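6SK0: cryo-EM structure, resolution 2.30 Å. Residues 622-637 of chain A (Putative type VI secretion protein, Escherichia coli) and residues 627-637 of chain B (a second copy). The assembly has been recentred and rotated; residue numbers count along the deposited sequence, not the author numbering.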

# COMPACT_ATOMS: atom_id res chain seq x y z
N THR A 622 -7.85 -21.89 2.80
CA THR A 622 -8.97 -22.53 3.50
C THR A 622 -10.22 -21.66 3.48
O THR A 622 -11.32 -22.18 3.67
CB THR A 622 -8.57 -22.86 4.94
OG1 THR A 622 -8.19 -21.66 5.62
CG2 THR A 622 -7.42 -23.83 4.95
N ALA A 623 -10.07 -20.37 3.26
CA ALA A 623 -11.17 -19.47 2.98
C ALA A 623 -10.98 -18.85 1.61
O ALA A 623 -9.85 -18.77 1.12
CB ALA A 623 -11.27 -18.38 4.05
N PRO A 624 -12.05 -18.42 0.94
CA PRO A 624 -11.89 -17.87 -0.41
C PRO A 624 -11.20 -16.52 -0.42
O PRO A 624 -11.82 -15.47 -0.61
CB PRO A 624 -13.33 -17.76 -0.92
CG PRO A 624 -14.16 -17.76 0.29
CD PRO A 624 -13.46 -18.62 1.28
N GLY A 625 -9.89 -16.55 -0.18
CA GLY A 625 -9.06 -15.38 -0.31
C GLY A 625 -8.33 -15.37 -1.64
O GLY A 625 -8.58 -16.17 -2.54
N MET A 626 -7.41 -14.44 -1.75
CA MET A 626 -6.56 -14.34 -2.92
C MET A 626 -5.13 -14.19 -2.45
O MET A 626 -4.82 -13.29 -1.65
CB MET A 626 -6.96 -13.18 -3.81
CG MET A 626 -6.48 -13.32 -5.22
SD MET A 626 -7.04 -11.95 -6.23
CE MET A 626 -5.79 -10.79 -5.76
N LEU A 627 -4.27 -15.06 -2.92
CA LEU A 627 -2.86 -15.06 -2.56
C LEU A 627 -2.05 -14.85 -3.82
O LEU A 627 -2.07 -15.68 -4.73
CB LEU A 627 -2.48 -16.35 -1.85
CG LEU A 627 -1.04 -16.47 -1.37
CD1 LEU A 627 -0.66 -15.29 -0.49
CD2 LEU A 627 -0.87 -17.77 -0.64
N LEU A 628 -1.37 -13.72 -3.89
CA LEU A 628 -0.43 -13.41 -4.96
C LEU A 628 0.97 -13.52 -4.38
O LEU A 628 1.31 -12.80 -3.44
CB LEU A 628 -0.68 -12.02 -5.53
CG LEU A 628 -2.12 -11.64 -5.84
CD1 LEU A 628 -2.16 -10.26 -6.45
CD2 LEU A 628 -2.75 -12.63 -6.78
N HIS A 629 1.76 -14.42 -4.93
CA HIS A 629 3.12 -14.59 -4.47
C HIS A 629 4.05 -14.74 -5.65
O HIS A 629 3.76 -15.48 -6.59
CB HIS A 629 3.26 -15.80 -3.55
CG HIS A 629 4.67 -16.07 -3.16
ND1 HIS A 629 5.43 -17.04 -3.76
CD2 HIS A 629 5.48 -15.44 -2.27
CE1 HIS A 629 6.64 -17.02 -3.24
NE2 HIS A 629 6.69 -16.06 -2.33
N ALA A 630 5.17 -14.04 -5.60
CA ALA A 630 6.22 -14.20 -6.56
C ALA A 630 7.51 -14.21 -5.76
O ALA A 630 7.67 -13.40 -4.84
CB ALA A 630 6.24 -13.10 -7.62
N PRO A 631 8.43 -15.12 -6.05
CA PRO A 631 9.71 -15.11 -5.32
C PRO A 631 10.56 -13.89 -5.62
O PRO A 631 11.36 -13.49 -4.76
CB PRO A 631 10.38 -16.41 -5.78
CG PRO A 631 9.71 -16.76 -7.05
CD PRO A 631 8.31 -16.28 -6.94
N ASP A 632 10.41 -13.27 -6.78
CA ASP A 632 11.30 -12.18 -7.17
C ASP A 632 10.59 -10.84 -7.28
O ASP A 632 11.03 -9.96 -8.01
CB ASP A 632 12.01 -12.53 -8.48
CG ASP A 632 13.28 -13.31 -8.23
OD1 ASP A 632 13.88 -13.14 -7.16
OD2 ASP A 632 13.68 -14.11 -9.09
N GLY A 633 9.52 -10.66 -6.53
CA GLY A 633 8.96 -9.33 -6.43
C GLY A 633 7.66 -9.19 -7.20
O GLY A 633 7.42 -9.86 -8.21
N ILE A 634 6.81 -8.30 -6.72
CA ILE A 634 5.51 -8.07 -7.31
C ILE A 634 5.39 -6.60 -7.65
O ILE A 634 5.63 -5.73 -6.80
CB ILE A 634 4.37 -8.51 -6.38
CG1 ILE A 634 4.48 -10.01 -6.09
CG2 ILE A 634 3.03 -8.16 -6.99
CD1 ILE A 634 3.39 -10.56 -5.21
N GLY A 635 5.03 -6.32 -8.89
CA GLY A 635 4.75 -4.97 -9.31
C GLY A 635 3.30 -4.81 -9.74
O GLY A 635 2.81 -5.52 -10.61
N MET A 636 2.62 -3.88 -9.10
CA MET A 636 1.24 -3.52 -9.41
C MET A 636 1.27 -2.08 -9.89
O MET A 636 1.47 -1.16 -9.10
CB MET A 636 0.34 -3.70 -8.20
CG MET A 636 -1.12 -3.73 -8.52
SD MET A 636 -2.09 -4.54 -7.25
CE MET A 636 -2.40 -3.15 -6.18
N VAL A 637 1.12 -1.88 -11.19
CA VAL A 637 1.32 -0.57 -11.78
C VAL A 637 0.17 -0.22 -12.71
O VAL A 637 -0.44 -1.08 -13.34
CB VAL A 637 2.66 -0.48 -12.53
CG1 VAL A 637 3.81 -0.57 -11.55
CG2 VAL A 637 2.76 -1.55 -13.61
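Chain B 627-637: LLHAPDGIGMV

Residues 634-637 of chain B form a β-strand that lies along strand 626-629 of chain A as its parallel neighbour, the two axes 4.6 Å apart at closest approach and only 6° from one another. The register pairs Met A626 with Ile B634, Leu A627 with Gly B635, Leu A628 with Met B636 and His A629 with Val B637, with CA-CA separations of 4.6 to 5.0 Å. As in any parallel pairing, alternate residues of each strand supply the hydrogen bonds: Met A626 N to Gly B633 O (2.8 Å), Gly B635 N to Met A626 O (2.7 Å), Leu A628 N to Gly B635 O (2.7 Å) and Val B637 N to Leu A628 O (2.8 Å). A weak bond from Ala A630 N to Val B637 O (3.4 Å) continues the ladder.

Met A626 gives up the most surface. Its extended side chain, t at chi1 and chi2, carries CE to 3.5 Å from Leu B628 CB and 3.6 Å from Ile B634 CG2, while its CB packs 3.7 Å from Ala B630 CB. On the same face of the sheet, Met B636 fills the space beside Leu A628, with SD 4.0 Å from Leu A628 CD1; its SD also lies 4.0 Å from Met A636 SD, and its CG lies 3.6 Å from Ile A634 CD1. Val B637 points to the other face, where its CG2 meets Leu A627 CD1 at 4.0 Å and His A629 CD2 at 3.7 Å.

Before its strand, chain B makes a type I turn from Ala B630 to Gly B633, which sets Asp B632 N 3.1 Å from Pro A624 O in a hydrogen bond. The positive phi of Gly B633 suits glycine, since a CB there would jam against the preceding carbonyl oxygen.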

# COMPACT_ATOMS: atom_id res chain seq x y z
N LEU B 627 -9.40 -5.53 -11.60
CA LEU B 627 -10.13 -5.63 -10.34
C LEU B 627 -9.80 -6.97 -9.72
O LEU B 627 -10.12 -8.03 -10.28
CB LEU B 627 -11.63 -5.47 -10.57
CG LEU B 627 -12.51 -5.52 -9.33
CD1 LEU B 627 -12.05 -4.51 -8.30
CD2 LEU B 627 -13.94 -5.27 -9.74
N LEU B 628 -9.13 -6.93 -8.58
CA LEU B 628 -8.85 -8.11 -7.78
C LEU B 628 -9.74 -8.05 -6.56
O LEU B 628 -9.67 -7.10 -5.77
CB LEU B 628 -7.38 -8.17 -7.37
CG LEU B 628 -6.34 -7.89 -8.46
CD1 LEU B 628 -4.96 -8.04 -7.87
CD2 LEU B 628 -6.53 -8.83 -9.62
N HIS B 629 -10.59 -9.05 -6.40
CA HIS B 629 -11.49 -9.10 -5.27
C HIS B 629 -11.53 -10.50 -4.71
O HIS B 629 -11.65 -11.47 -5.46
CB HIS B 629 -12.89 -8.64 -5.63
CG HIS B 629 -13.85 -8.80 -4.50
ND1 HIS B 629 -14.73 -9.85 -4.42
CD2 HIS B 629 -14.03 -8.07 -3.37
CE1 HIS B 629 -15.43 -9.75 -3.30
NE2 HIS B 629 -15.02 -8.68 -2.65
N ALA B 630 -11.45 -10.61 -3.39
CA ALA B 630 -11.63 -11.85 -2.71
C ALA B 630 -12.50 -11.53 -1.50
O ALA B 630 -12.26 -10.52 -0.83
CB ALA B 630 -10.32 -12.52 -2.29
N PRO B 631 -13.51 -12.33 -1.21
CA PRO B 631 -14.32 -12.06 -0.02
C PRO B 631 -13.56 -12.26 1.29
O PRO B 631 -13.90 -11.62 2.28
CB PRO B 631 -15.48 -13.06 -0.15
CG PRO B 631 -14.99 -14.09 -1.08
CD PRO B 631 -14.06 -13.42 -2.02
N ASP B 632 -12.53 -13.09 1.31
CA ASP B 632 -11.86 -13.42 2.56
C ASP B 632 -10.42 -12.92 2.61
O ASP B 632 -9.59 -13.48 3.32
CB ASP B 632 -11.92 -14.93 2.81
CG ASP B 632 -13.19 -15.32 3.54
OD1 ASP B 632 -13.72 -14.48 4.29
OD2 ASP B 632 -13.67 -16.44 3.36
N GLY B 633 -10.12 -11.87 1.89
CA GLY B 633 -8.84 -11.23 2.09
C GLY B 633 -7.88 -11.48 0.94
O GLY B 633 -7.93 -12.51 0.27
N ILE B 634 -6.98 -10.53 0.73
CA ILE B 634 -6.02 -10.60 -0.35
C ILE B 634 -4.63 -10.46 0.24
O ILE B 634 -4.35 -9.52 1.00
CB ILE B 634 -6.27 -9.52 -1.41
CG1 ILE B 634 -7.66 -9.72 -2.03
CG2 ILE B 634 -5.19 -9.56 -2.46
CD1 ILE B 634 -8.01 -8.74 -3.12
N GLY B 635 -3.76 -11.40 -0.10
CA GLY B 635 -2.37 -11.32 0.28
C GLY B 635 -1.47 -11.21 -0.93
O GLY B 635 -1.50 -12.05 -1.83
N MET B 636 -0.68 -10.15 -0.96
CA MET B 636 0.31 -9.91 -2.01
C MET B 636 1.67 -9.96 -1.32
O MET B 636 2.03 -9.04 -0.59
CB MET B 636 0.06 -8.58 -2.70
CG MET B 636 0.77 -8.43 -4.00
SD MET B 636 0.02 -7.20 -5.07
CE MET B 636 0.86 -5.74 -4.49
N VAL B 637 2.41 -11.03 -1.54
CA VAL B 637 3.63 -11.27 -0.79
C VAL B 637 4.76 -11.66 -1.72
O VAL B 637 4.56 -12.28 -2.77
CB VAL B 637 3.44 -12.34 0.30
CG1 VAL B 637 2.50 -11.83 1.37
CG2 VAL B 637 2.95 -13.65 -0.30